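Local coordinates for protein DNA polymerase sliding clamp C (Sulfolobus tokodaii, PDB 3AIZ) that forms part of a toroidal ring around DNA, tethering the polymerase and other DNA-processing proteins to it during replication, at residues M1-I6 and D85-T91; K66-K70 and F111-V115; D152-A158 and A193-L199; G161-L165 and I176-E181. One frame throughout, in Å; residues are numbered along the deposited sequence.

Contact 1 (M1-I6 and D85-T91)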
loop_
_atom_site.group_PDB
_atom_site.type_symbol
_atom_site.label_atom_id
_atom_site.label_comp_id
_atom_site.label_asym_id
_atom_site.label_seq_id
_atom_site.Cartn_x
_atom_site.Cartn_y
_atom_site.Cartn_z
ATOM N N MET C 1 9.513 7.076 -50.312
ATOM C CA MET C 1 10.430 7.909 -49.540
ATOM C C MET C 1 11.135 7.116 -48.444
ATOM O O MET C 1 10.765 5.979 -48.153
ATOM C CB MET C 1 9.693 9.113 -48.945
ATOM C CG MET C 1 8.260 8.833 -48.510
ATOM S SD MET C 1 8.122 7.598 -47.202
ATOM C CE MET C 1 9.150 8.328 -45.932
ATOM N N ARG C 2 12.153 7.726 -47.843
ATOM C CA ARG C 2 12.921 7.080 -46.783
ATOM C C ARG C 2 13.319 8.085 -45.704
ATOM O O ARG C 2 14.025 9.055 -45.976
ATOM C CB ARG C 2 14.164 6.399 -47.359
ATOM C CG ARG C 2 14.964 5.601 -46.342
ATOM C CD ARG C 2 16.143 4.899 -46.998
ATOM N NE ARG C 2 16.911 4.103 -46.044
ATOM C CZ ARG C 2 17.912 4.580 -45.310
ATOM N NH1 ARG C 2 18.558 3.783 -44.468
ATOM N NH2 ARG C 2 18.268 5.854 -45.416
ATOM N N VAL C 3 12.864 7.838 -44.479
ATOM C CA VAL C 3 13.091 8.756 -43.369
ATOM C C VAL C 3 13.655 8.028 -42.149
ATOM O O VAL C 3 13.311 6.874 -41.892
ATOM C CB VAL C 3 11.786 9.484 -42.983
ATOM C CG1 VAL C 3 11.981 10.304 -41.724
ATOM C CG2 VAL C 3 11.313 10.367 -44.128
ATOM N N LYS C 4 14.520 8.706 -41.400
ATOM C CA LYS C 4 15.142 8.111 -40.221
ATOM C C LYS C 4 15.014 8.996 -38.983
ATOM O O LYS C 4 15.376 10.173 -39.007
ATOM C CB LYS C 4 16.618 7.806 -40.489
ATOM C CG LYS C 4 17.370 7.273 -39.278
ATOM C CD LYS C 4 18.849 7.095 -39.578
ATOM C CE LYS C 4 19.598 6.559 -38.366
ATOM N NZ LYS C 4 21.049 6.371 -38.649
ATOM N N VAL C 5 14.503 8.416 -37.902
ATOM C CA VAL C 5 14.366 9.121 -36.634
ATOM C C VAL C 5 15.329 8.546 -35.605
ATOM O O VAL C 5 15.474 7.329 -35.499
ATOM C CB VAL C 5 12.936 9.003 -36.078
ATOM C CG1 VAL C 5 12.844 9.645 -34.702
ATOM C CG2 VAL C 5 11.939 9.630 -37.035
ATOM N N ILE C 6 15.985 9.417 -34.845
ATOM C CA ILE C 6 16.905 8.964 -33.807
ATOM C C ILE C 6 16.184 8.710 -32.483
ATOM O O ILE C 6 16.129 7.576 -32.009
ATOM C CB ILE C 6 18.065 9.952 -33.594
ATOM C CG1 ILE C 6 18.952 9.999 -34.841
ATOM C CG2 ILE C 6 18.886 9.553 -32.378
ATOM C CD1 ILE C 6 20.144 10.923 -34.712
ATOM N N ASP C 85 16.912 2.843 -29.706
ATOM C CA ASP C 85 16.397 2.385 -30.991
ATOM C C ASP C 85 16.307 3.528 -31.990
ATOM O O ASP C 85 15.807 4.604 -31.668
ATOM C CB ASP C 85 15.014 1.754 -30.824
ATOM C CG ASP C 85 15.077 0.260 -30.604
ATOM O OD1 ASP C 85 16.058 -0.367 -31.057
ATOM O OD2 ASP C 85 14.140 -0.288 -29.987
ATOM N N SER C 86 16.797 3.290 -33.201
ATOM C CA SER C 86 16.615 4.232 -34.296
ATOM C C SER C 86 15.483 3.728 -35.183
ATOM O O SER C 86 15.322 2.522 -35.364
ATOM C CB SER C 86 17.905 4.389 -35.103
ATOM O OG SER C 86 18.333 3.147 -35.638
ATOM N N LEU C 87 14.696 4.647 -35.729
ATOM C CA LEU C 87 13.523 4.265 -36.507
ATOM C C LEU C 87 13.655 4.644 -37.979
ATOM O O LEU C 87 14.237 5.672 -38.315
ATOM C CB LEU C 87 12.262 4.888 -35.903
ATOM C CG LEU C 87 10.924 4.482 -36.520
ATOM C CD1 LEU C 87 9.897 4.217 -35.434
ATOM C CD2 LEU C 87 10.428 5.543 -37.491
ATOM N N TYR C 88 13.114 3.799 -38.850
ATOM C CA TYR C 88 13.134 4.051 -40.286
ATOM C C TYR C 88 11.740 3.890 -40.882
ATOM O O TYR C 88 11.056 2.900 -40.625
ATOM C CB TYR C 88 14.103 3.097 -40.992
ATOM C CG TYR C 88 15.559 3.286 -40.620
ATOM C CD1 TYR C 88 16.113 2.612 -39.539
ATOM C CD2 TYR C 88 16.382 4.126 -41.359
ATOM C CE1 TYR C 88 17.443 2.776 -39.198
ATOM C CE2 TYR C 88 17.715 4.296 -41.027
ATOM C CZ TYR C 88 18.239 3.620 -39.943
ATOM O OH TYR C 88 19.564 3.783 -39.605
ATOM N N LEU C 89 11.323 4.869 -41.675
ATOM C CA LEU C 89 10.053 4.791 -42.385
ATOM C C LEU C 89 10.326 4.762 -43.880
ATOM O O LEU C 89 11.210 5.465 -44.364
ATOM C CB LEU C 89 9.162 5.979 -42.026
ATOM C CG LEU C 89 8.771 6.096 -40.552
ATOM C CD1 LEU C 89 8.052 7.409 -40.283
ATOM C CD2 LEU C 89 7.914 4.914 -40.127
ATOM N N GLU C 90 9.573 3.948 -44.612
ATOM C CA GLU C 90 9.841 3.757 -46.031
ATOM C C GLU C 90 8.629 3.187 -46.763
ATOM O O GLU C 90 7.682 2.715 -46.138
ATOM C CB GLU C 90 11.054 2.838 -46.206
ATOM C CG GLU C 90 11.671 2.851 -47.594
ATOM C CD GLU C 90 13.010 2.135 -47.639
ATOM O OE1 GLU C 90 13.472 1.670 -46.574
ATOM O OE2 GLU C 90 13.599 2.043 -48.736
ATOM N N THR C 91 8.664 3.243 -48.091
ATOM C CA THR C 91 7.593 2.695 -48.914
ATOM C C THR C 91 8.134 1.614 -49.845
ATOM O O THR C 91 9.091 1.845 -50.583
ATOM C CB THR C 91 6.910 3.789 -49.755
ATOM O OG1 THR C 91 6.380 4.801 -48.892
ATOM C CG2 THR C 91 5.783 3.196 -50.586
#
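Val3 pairs with Leu89 and Val5 with Leu87 through reciprocal backbone hydrogen bonds, making strands 2-5 and 86-91 antiparallel neighbours whose axes approach to 4.6 Å. Leu87 N reaches Val5 O at 2.8 Å. At the chain start the ladder slackens, since the bond from Thr91 N to Met1 O is weak at 3.5 Å. CA-H...O contacts fill the positions between the bonded pairs, such as Lys4 CA to Leu87 O at 3.2 Å.

The polar face carries Arg2, Lys4, Tyr88 and Glu90. Lys4 is extended throughout, with CG trans to the backbone N (chi1 176°), and its chain lies alongside the Tyr88 side chain, pointing the same way. Lys4 CD is 3.3 Å from Tyr88 CE2. Lys4 NZ also has a weak, long ion pair with Glu57. On the other flank Arg2 NH1 comes within 3.6 Å of Tyr88 CE2, and Tyr88 CD2 lies over one face of the guanidinium, whose plane is tilted 39° from the ring. The salt bridge of Arg2 is made to Glu58, while Glu90 OE1 stands near the guanidinium edge, 4.2 Å from Arg2 NE and beyond salt-bridge range.

The apolar face is made by Val3, Val5, Leu87 and Leu89. Val5 CB meets Leu87 CB at 4.2 Å, and Phe29, Phe74 and Leu78 cover parts of this face. Met1 is folded at every side-chain torsion, which brings SD across Thr91 OG1, a hydroxyl hydrogen-bonded to Glu65.

This is ordinary antiparallel pairing inside the five-stranded sheet of the N-terminal PCNA domain, one face turned to helix 71-78.

Contact 2 (K66-K70 and F111-V115)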
loop_
_atom_site.group_PDB
_atom_site.type_symbol
_atom_site.label_atom_id
_atom_site.label_comp_id
_atom_site.label_asym_id
_atom_site.label_seq_id
_atom_site.Cartn_x
_atom_site.Cartn_y
_atom_site.Cartn_z
ATOM N N LYS C 66 1.461 10.500 -49.972
ATOM C CA LYS C 66 0.510 10.243 -48.899
ATOM C C LYS C 66 0.347 8.746 -48.690
ATOM O O LYS C 66 0.147 7.994 -49.642
ATOM C CB LYS C 66 -0.853 10.861 -49.221
ATOM C CG LYS C 66 -0.865 12.376 -49.314
ATOM C CD LYS C 66 -2.268 12.885 -49.607
ATOM C CE LYS C 66 -2.298 14.395 -49.768
ATOM N NZ LYS C 66 -3.674 14.890 -50.059
ATOM N N VAL C 67 0.433 8.317 -47.437
ATOM C CA VAL C 67 0.217 6.918 -47.098
ATOM C C VAL C 67 -0.554 6.791 -45.790
ATOM O O VAL C 67 -0.035 7.096 -44.718
ATOM C CB VAL C 67 1.546 6.137 -47.010
ATOM C CG1 VAL C 67 2.593 6.942 -46.256
ATOM C CG2 VAL C 67 1.324 4.781 -46.358
ATOM N N GLY C 68 -1.803 6.351 -45.887
ATOM C CA GLY C 68 -2.627 6.149 -44.712
ATOM C C GLY C 68 -2.361 4.796 -44.084
ATOM O O GLY C 68 -1.947 3.860 -44.766
ATOM N N VAL C 69 -2.602 4.690 -42.783
ATOM C CA VAL C 69 -2.378 3.440 -42.071
ATOM C C VAL C 69 -3.171 3.394 -40.769
ATOM O O VAL C 69 -3.282 4.398 -40.067
ATOM C CB VAL C 69 -0.880 3.230 -41.764
ATOM C CG1 VAL C 69 -0.345 4.370 -40.908
ATOM C CG2 VAL C 69 -0.657 1.891 -41.081
ATOM N N LYS C 70 -3.729 2.228 -40.456
ATOM C CA LYS C 70 -4.436 2.039 -39.196
ATOM C C LYS C 70 -3.501 2.369 -38.036
ATOM O O LYS C 70 -2.468 1.726 -37.859
ATOM C CB LYS C 70 -4.948 0.603 -39.075
ATOM C CG LYS C 70 -5.738 0.332 -37.804
ATOM C CD LYS C 70 -6.107 -1.138 -37.680
ATOM C CE LYS C 70 -6.850 -1.412 -36.381
ATOM N NZ LYS C 70 -7.104 -2.866 -36.177
ATOM N N PHE C 111 2.815 -2.551 -42.973
ATOM C CA PHE C 111 1.373 -2.382 -42.863
ATOM C C PHE C 111 0.759 -2.144 -44.234
ATOM O O PHE C 111 1.332 -1.438 -45.063
ATOM C CB PHE C 111 1.047 -1.217 -41.926
ATOM C CG PHE C 111 1.723 -1.311 -40.590
ATOM C CD1 PHE C 111 2.928 -0.666 -40.363
ATOM C CD2 PHE C 111 1.161 -2.052 -39.564
ATOM C CE1 PHE C 111 3.557 -0.754 -39.134
ATOM C CE2 PHE C 111 1.785 -2.143 -38.332
ATOM C CZ PHE C 111 2.985 -1.492 -38.117
ATOM N N PRO C 112 -0.414 -2.742 -44.481
ATOM C CA PRO C 112 -1.114 -2.546 -45.751
ATOM C C PRO C 112 -1.645 -1.122 -45.846
ATOM O O PRO C 112 -2.023 -0.542 -44.827
ATOM C CB PRO C 112 -2.280 -3.532 -45.656
ATOM C CG PRO C 112 -2.532 -3.658 -44.193
ATOM C CD PRO C 112 -1.172 -3.609 -43.561
ATOM N N SER C 113 -1.664 -0.564 -47.051
ATOM C CA SER C 113 -2.210 0.770 -47.251
ATOM C C SER C 113 -3.733 0.728 -47.253
ATOM O O SER C 113 -4.338 -0.260 -47.674
ATOM C CB SER C 113 -1.695 1.378 -48.556
ATOM O OG SER C 113 -0.297 1.589 -48.495
ATOM N N ILE C 114 -4.344 1.804 -46.771
ATOM C CA ILE C 114 -5.797 1.901 -46.716
ATOM C C ILE C 114 -6.261 3.242 -47.270
ATOM O O ILE C 114 -5.462 4.166 -47.429
ATOM C CB ILE C 114 -6.311 1.737 -45.275
ATOM C CG1 ILE C 114 -5.620 2.739 -44.350
ATOM C CG2 ILE C 114 -6.074 0.317 -44.784
ATOM C CD1 ILE C 114 -5.969 2.555 -42.890
ATOM N N VAL C 115 -7.551 3.347 -47.570
ATOM C CA VAL C 115 -8.108 4.592 -48.083
ATOM C C VAL C 115 -7.970 5.711 -47.054
ATOM O O VAL C 115 -8.407 5.578 -45.911
ATOM C CB VAL C 115 -9.584 4.439 -48.494
ATOM C CG1 VAL C 115 -9.695 3.609 -49.761
ATOM C CG2 VAL C 115 -10.392 3.815 -47.368
#
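The carbonyl oxygen of Gly68 is a polar atom beside which 111-115 passes, with Ile114 N 3.7 Å from Gly68 O and Ser113 CA 4.0 Å from it. These are packing distances and not hydrogen bonds, so the segments meet by packing and not by backbone pairing. The segments belong to the N-terminal PCNA domain and its exit: 66-70 is the last part of an edge strand of the nine-stranded sheet, and 111-115 leaves strand 106-111 for the interdomain connecting loop of the PCNA fold. Their directions differ by 101°, so the departing chain passes across the strand and does not extend its sheet.

On the buried side Val69 meets Phe111. Val69 CG2 is trans to its own backbone N, which turns this methyl to the Phe111 side; it reaches Phe111 CB at 3.6 Å and touches the base of the aromatic side chain obliquely, 4.0 Å from Phe111 CG. The ring itself continues into a setting built by Phe74 and Val77 of helix 71-78 and by Ile97 and Val99. Phe111 and Pro112 also pack against Arg175 and Gly174 of a neighbouring PCNA2 subunit, placing this corner at the subunit interface.

Farther along, the Ser113 hydroxyl lies near Val67 CG2. Gly68 has no side chain between its strand and the crossing chain, and its carbonyl group is bordered by Ile114 CG1. That branch is placed between the backbone N and the carbonyl carbon (chi1 54°), sending the chain end over the Val69-Lys70 peptide, where Ile114 CD1 rests 3.6 Å from Val69 C.

Contact 3 (D152-A158 and A193-L199)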
loop_
_atom_site.group_PDB
_atom_site.type_symbol
_atom_site.label_atom_id
_atom_site.label_comp_id
_atom_site.label_asym_id
_atom_site.label_seq_id
_atom_site.Cartn_x
_atom_site.Cartn_y
_atom_site.Cartn_z
ATOM N N ASP C 152 -16.711 17.001 -16.604
ATOM C CA ASP C 152 -17.237 16.965 -17.961
ATOM C C ASP C 152 -16.575 18.018 -18.841
ATOM O O ASP C 152 -16.564 17.895 -20.066
ATOM C CB ASP C 152 -18.752 17.176 -17.945
ATOM C CG ASP C 152 -19.481 16.106 -17.152
ATOM O OD1 ASP C 152 -18.958 14.975 -17.050
ATOM O OD2 ASP C 152 -20.580 16.397 -16.633
ATOM N N SER C 153 -16.015 19.046 -18.211
ATOM C CA SER C 153 -15.444 20.168 -18.946
ATOM C C SER C 153 -14.327 20.864 -18.174
ATOM O O SER C 153 -14.225 20.732 -16.956
ATOM C CB SER C 153 -16.539 21.179 -19.287
ATOM O OG SER C 153 -17.159 21.672 -18.110
ATOM N N ILE C 154 -13.493 21.603 -18.894
ATOM C CA ILE C 154 -12.431 22.387 -18.280
ATOM C C ILE C 154 -12.560 23.848 -18.688
ATOM O O ILE C 154 -12.407 24.183 -19.863
ATOM C CB ILE C 154 -11.038 21.894 -18.708
ATOM C CG1 ILE C 154 -10.851 20.421 -18.342
ATOM C CG2 ILE C 154 -9.952 22.749 -18.072
ATOM C CD1 ILE C 154 -9.495 19.873 -18.726
ATOM N N THR C 155 -12.844 24.715 -17.722
ATOM C CA THR C 155 -12.920 26.144 -17.995
ATOM C C THR C 155 -11.527 26.754 -18.075
ATOM O O THR C 155 -10.772 26.730 -17.100
ATOM C CB THR C 155 -13.732 26.899 -16.925
ATOM O OG1 THR C 155 -15.121 26.580 -17.057
ATOM C CG2 THR C 155 -13.555 28.400 -17.091
ATOM N N PHE C 156 -11.187 27.286 -19.246
ATOM C CA PHE C 156 -9.952 28.037 -19.424
ATOM C C PHE C 156 -10.250 29.516 -19.237
ATOM O O PHE C 156 -10.987 30.111 -20.022
ATOM C CB PHE C 156 -9.369 27.799 -20.817
ATOM C CG PHE C 156 -8.634 26.495 -20.958
ATOM C CD1 PHE C 156 -9.313 25.289 -20.903
ATOM C CD2 PHE C 156 -7.264 26.479 -21.166
ATOM C CE1 PHE C 156 -8.639 24.092 -21.041
ATOM C CE2 PHE C 156 -6.584 25.284 -21.305
ATOM C CZ PHE C 156 -7.272 24.089 -21.242
ATOM N N LYS C 157 -9.683 30.108 -18.192
ATOM C CA LYS C 157 -9.938 31.511 -17.890
ATOM C C LYS C 157 -8.644 32.297 -17.729
ATOM O O LYS C 157 -7.771 31.923 -16.947
ATOM C CB LYS C 157 -10.802 31.636 -16.634
ATOM C CG LYS C 157 -11.167 33.063 -16.257
ATOM C CD LYS C 157 -12.306 33.080 -15.250
ATOM C CE LYS C 157 -12.584 34.485 -14.740
ATOM N NZ LYS C 157 -11.466 34.995 -13.897
ATOM N N ALA C 158 -8.526 33.386 -18.478
ATOM C CA ALA C 158 -7.360 34.253 -18.389
ATOM C C ALA C 158 -7.719 35.560 -17.690
ATOM O O ALA C 158 -8.656 36.251 -18.089
ATOM C CB ALA C 158 -6.793 34.521 -19.772
ATOM N N ALA C 193 -9.730 36.517 -21.067
ATOM C CA ALA C 193 -10.611 35.668 -21.855
ATOM C C ALA C 193 -11.107 34.496 -21.020
ATOM O O ALA C 193 -10.515 34.158 -19.994
ATOM C CB ALA C 193 -9.895 35.169 -23.096
ATOM N N GLU C 194 -12.197 33.877 -21.461
ATOM C CA GLU C 194 -12.770 32.747 -20.742
ATOM C C GLU C 194 -13.722 31.946 -21.622
ATOM O O GLU C 194 -14.599 32.506 -22.279
ATOM C CB GLU C 194 -13.497 33.225 -19.482
ATOM C CG GLU C 194 -14.160 32.112 -18.685
ATOM C CD GLU C 194 -14.912 32.626 -17.469
ATOM O OE1 GLU C 194 -14.896 33.854 -17.231
ATOM O OE2 GLU C 194 -15.521 31.804 -16.752
ATOM N N SER C 195 -13.537 30.631 -21.630
ATOM C CA SER C 195 -14.431 29.730 -22.344
ATOM C C SER C 195 -14.271 28.315 -21.806
ATOM O O SER C 195 -13.298 28.013 -21.115
ATOM C CB SER C 195 -14.163 29.767 -23.848
ATOM O OG SER C 195 -12.820 29.425 -24.134
ATOM N N VAL C 196 -15.230 27.452 -22.123
ATOM C CA VAL C 196 -15.230 26.090 -21.603
ATOM C C VAL C 196 -14.964 25.074 -22.709
ATOM O O VAL C 196 -15.425 25.238 -23.835
ATOM C CB VAL C 196 -16.570 25.761 -20.922
ATOM C CG1 VAL C 196 -16.514 24.386 -20.280
ATOM C CG2 VAL C 196 -16.910 26.821 -19.888
ATOM N N TYR C 197 -14.216 24.025 -22.380
ATOM C CA TYR C 197 -13.896 22.981 -23.347
ATOM C C TYR C 197 -14.058 21.592 -22.740
ATOM O O TYR C 197 -13.984 21.426 -21.523
ATOM C CB TYR C 197 -12.471 23.159 -23.874
ATOM C CG TYR C 197 -12.219 24.519 -24.478
ATOM C CD1 TYR C 197 -12.632 24.812 -25.770
ATOM C CD2 TYR C 197 -11.574 25.511 -23.756
ATOM C CE1 TYR C 197 -12.408 26.056 -26.325
ATOM C CE2 TYR C 197 -11.344 26.756 -24.302
ATOM C CZ TYR C 197 -11.763 27.024 -25.586
ATOM O OH TYR C 197 -11.535 28.263 -26.135
ATOM N N GLY C 198 -14.283 20.598 -23.593
ATOM C CA GLY C 198 -14.434 19.228 -23.143
ATOM C C GLY C 198 -13.196 18.741 -22.416
ATOM O O GLY C 198 -12.078 18.892 -22.908
ATOM N N LEU C 199 -13.396 18.154 -21.242
ATOM C CA LEU C 199 -12.282 17.704 -20.416
ATOM C C LEU C 199 -11.465 16.606 -21.096
ATOM O O LEU C 199 -10.241 16.696 -21.173
ATOM C CB LEU C 199 -12.784 17.238 -19.044
ATOM C CG LEU C 199 -11.738 16.839 -17.997
ATOM C CD1 LEU C 199 -12.281 17.046 -16.591
ATOM C CD2 LEU C 199 -11.280 15.402 -18.194
#
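Phe156 and Tyr197 meet on the buried face of the pairing, the edge of the tyrosine ring toward the face of the phenylalanine. This offset edge-to-face stack has centroids 5.7 Å apart and planes at 78°. Tyr197 CD2 makes the closest approach, 3.6 Å from Phe156 CD1. The stack sits between strands 153-158 and 193-198, an antiparallel pair in the four-stranded sheet of the C-terminal PCNA domain, where 193-198 is an outermost strand within the chain.

Backbone bonds set the register of the strands carrying the rings. Ile154 N meets Tyr197 O at 2.7 Å, and Phe156 N bonds to Ser195 O at 2.9 Å. Ala158 and Ala193 pair reciprocally. Where the second strand gives way to helix 199-203, Leu199 packs across Ile154 at about a right angle, and Leu199 N makes a weak bond to Asp152 O.

The opposite face is more polar. Lys157 and Glu194 cross with the lysine methylenes against the carboxylate, while a bend at the last torsion leaves Lys157 NZ 4.9 Å from Glu194 OE1; its weak, long ion pair is with Glu159. Thr155 borders Val196, its hydroxyl bonded to Asn168.

Outward, Ile217 and Leu225 pack on Phe156, and Phe219 and Leu225 on Tyr197. Tyr197 OH reaches the carbonyl of Ile223, and Ser195 OG that of Gly220. Val196 CG1 lies 3.4 Å from Ser153 CB, and Ser153 OG is hydrogen-bonded to Glu246 OE1.

Contact 4 (G161-L165 and I176-E181)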
loop_
_atom_site.group_PDB
_atom_site.type_symbol
_atom_site.label_atom_id
_atom_site.label_comp_id
_atom_site.label_asym_id
_atom_site.label_seq_id
_atom_site.Cartn_x
_atom_site.Cartn_y
_atom_site.Cartn_z
ATOM N N GLY C 161 -3.257 38.218 -16.969
ATOM C CA GLY C 161 -2.111 37.537 -17.545
ATOM C C GLY C 161 -1.899 36.150 -16.973
ATOM O O GLY C 161 -0.945 35.462 -17.330
ATOM N N LYS C 162 -2.789 35.736 -16.077
ATOM C CA LYS C 162 -2.693 34.414 -15.472
ATOM C C LYS C 162 -3.742 33.466 -16.042
ATOM O O LYS C 162 -4.836 33.886 -16.418
ATOM C CB LYS C 162 -2.828 34.502 -13.951
ATOM C CG LYS C 162 -1.722 35.296 -13.279
ATOM C CD LYS C 162 -1.845 35.233 -11.769
ATOM C CE LYS C 162 -0.752 36.037 -11.088
ATOM N NZ LYS C 162 -0.866 35.963 -9.605
ATOM N N LEU C 163 -3.398 32.184 -16.102
ATOM C CA LEU C 163 -4.301 31.171 -16.632
ATOM C C LEU C 163 -4.901 30.330 -15.511
ATOM O O LEU C 163 -4.184 29.814 -14.654
ATOM C CB LEU C 163 -3.565 30.274 -17.628
ATOM C CG LEU C 163 -4.409 29.208 -18.329
ATOM C CD1 LEU C 163 -5.609 29.840 -19.014
ATOM C CD2 LEU C 163 -3.568 28.433 -19.322
ATOM N N TYR C 164 -6.222 30.195 -15.525
ATOM C CA TYR C 164 -6.924 29.419 -14.513
ATOM C C TYR C 164 -7.681 28.257 -15.144
ATOM O O TYR C 164 -8.645 28.463 -15.879
ATOM C CB TYR C 164 -7.894 30.308 -13.734
ATOM C CG TYR C 164 -7.225 31.419 -12.959
ATOM C CD1 TYR C 164 -7.162 32.710 -13.470
ATOM C CD2 TYR C 164 -6.658 31.180 -11.714
ATOM C CE1 TYR C 164 -6.553 33.730 -12.763
ATOM C CE2 TYR C 164 -6.047 32.194 -11.001
ATOM C CZ TYR C 164 -5.998 33.465 -11.530
ATOM O OH TYR C 164 -5.390 34.475 -10.823
ATOM N N LEU C 165 -7.243 27.038 -14.852
ATOM C CA LEU C 165 -7.910 25.847 -15.361
ATOM C C LEU C 165 -8.848 25.273 -14.309
ATOM O O LEU C 165 -8.407 24.821 -13.254
ATOM C CB LEU C 165 -6.887 24.792 -15.780
ATOM C CG LEU C 165 -5.776 25.268 -16.715
ATOM C CD1 LEU C 165 -4.925 24.092 -17.159
ATOM C CD2 LEU C 165 -6.360 25.989 -17.916
ATOM N N ILE C 176 -6.922 25.340 -10.878
ATOM C CA ILE C 176 -5.477 25.412 -10.724
ATOM C C ILE C 176 -4.947 26.660 -11.419
ATOM O O ILE C 176 -5.259 26.913 -12.581
ATOM C CB ILE C 176 -4.783 24.167 -11.307
ATOM C CG1 ILE C 176 -5.388 22.894 -10.708
ATOM C CG2 ILE C 176 -3.284 24.227 -11.055
ATOM C CD1 ILE C 176 -4.720 21.616 -11.170
ATOM N N GLU C 177 -4.151 27.441 -10.700
ATOM C CA GLU C 177 -3.598 28.675 -11.241
ATOM C C GLU C 177 -2.244 28.449 -11.901
ATOM O O GLU C 177 -1.353 27.833 -11.318
ATOM C CB GLU C 177 -3.463 29.727 -10.140
ATOM C CG GLU C 177 -2.646 30.944 -10.542
ATOM C CD GLU C 177 -2.336 31.854 -9.368
ATOM O OE1 GLU C 177 -2.923 31.652 -8.283
ATOM O OE2 GLU C 177 -1.503 32.772 -9.532
ATOM N N LEU C 178 -2.098 28.951 -13.122
ATOM C CA LEU C 178 -0.814 28.942 -13.810
ATOM C C LEU C 178 -0.397 30.376 -14.096
ATOM O O LEU C 178 -1.194 31.175 -14.584
ATOM C CB LEU C 178 -0.892 28.157 -15.121
ATOM C CG LEU C 178 -1.135 26.648 -15.072
ATOM C CD1 LEU C 178 -2.565 26.336 -14.668
ATOM C CD2 LEU C 178 -0.822 26.033 -16.424
ATOM N N SER C 179 0.855 30.699 -13.794
ATOM C CA SER C 179 1.359 32.049 -14.001
ATOM C C SER C 179 2.878 32.061 -14.023
ATOM O O SER C 179 3.519 31.083 -13.645
ATOM C CB SER C 179 0.855 32.979 -12.898
ATOM O OG SER C 179 1.316 32.555 -11.627
ATOM N N THR C 180 3.451 33.173 -14.472
ATOM C CA THR C 180 4.896 33.343 -14.440
ATOM C C THR C 180 5.363 33.400 -12.991
ATOM O O THR C 180 6.516 33.101 -12.683
ATOM C CB THR C 180 5.323 34.626 -15.159
ATOM O OG1 THR C 180 4.659 35.746 -14.564
ATOM C CG2 THR C 180 4.956 34.554 -16.632
ATOM N N GLU C 181 4.447 33.784 -12.108
ATOM C CA GLU C 181 4.717 33.861 -10.679
ATOM C C GLU C 181 5.047 32.491 -10.091
ATOM O O GLU C 181 6.091 32.314 -9.460
ATOM C CB GLU C 181 3.517 34.473 -9.951
ATOM C CG GLU C 181 3.558 34.338 -8.435
ATOM C CD GLU C 181 2.322 34.915 -7.765
ATOM O OE1 GLU C 181 2.004 34.492 -6.632
ATOM O OE2 GLU C 181 1.665 35.790 -8.372
#
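Leu163, Leu165, Ile176 and Leu178 make up the closely packed side of this pairing. Leu165 CG lies 4.0 Å from Leu178 CD1, the two chains crossing obliquely, and Leu163 CB faces Leu178 CB at 4.2 Å. Ile142 and Ile146 of helix 136-149 cover Leu165, Ile176 and Leu178, while Ile217 and Phe219 pack on Leu163. Reciprocal backbone bonds keep the strands in register: Leu178 N reaches Leu163 O at 2.7 Å, and Ile176 pairs with Leu165 in the same way.

The strands are the two arms of a beta hairpin, 162-168 and 172-178, in the C-terminal PCNA domain. Its second arm is an outermost strand within the chain, and the Glu177 backbone hydrogen-bonds to a neighbouring PCNA2 subunit, consistent with the edge-strand pairing by which PCNA subunits join. Arg110 of that subunit packs on Tyr164.

The other side is more open, with aliphatic packing at Tyr164 and salt bridges at Lys162. Tyr164 and Glu177 run side by side in the same direction, Glu177 CG 3.7 Å from Tyr164 CE2, with ring and carboxylate planes 49° apart. Lys162, fully extended beyond CG, lies along the Ser179 methylene and brings NZ between two carboxylates. The stronger of its two salt bridges is to Glu181 OE2 at 2.8 Å, met from above the carboxylate plane (40°). The weaker runs to Glu177 OE2, 3.3 Å from Lys162 NZ.

Contacts 1 and 2 lie at one end of the elongated chain and contacts 3 and 4 at the other, with contacts 1 and 4 about 40 Å apart between centres. Contacts 1 and 2 interleave along the sequence, their centres about 16 Å apart without touching; strand 106-111, which leads into contact 2, lies in the same sheet as contact 1, whereas 65-70 ends the nine-stranded sheet. Contacts 3 and 4 follow later, share one four-stranded sheet and touch through neighbouring strands 153-159 and 162-168, with 161-165 and 176-181 falling between 152-158 and 193-199. Contacts 2 and 4 both border PCNA2, so opposite ends of the subunit serve assembly.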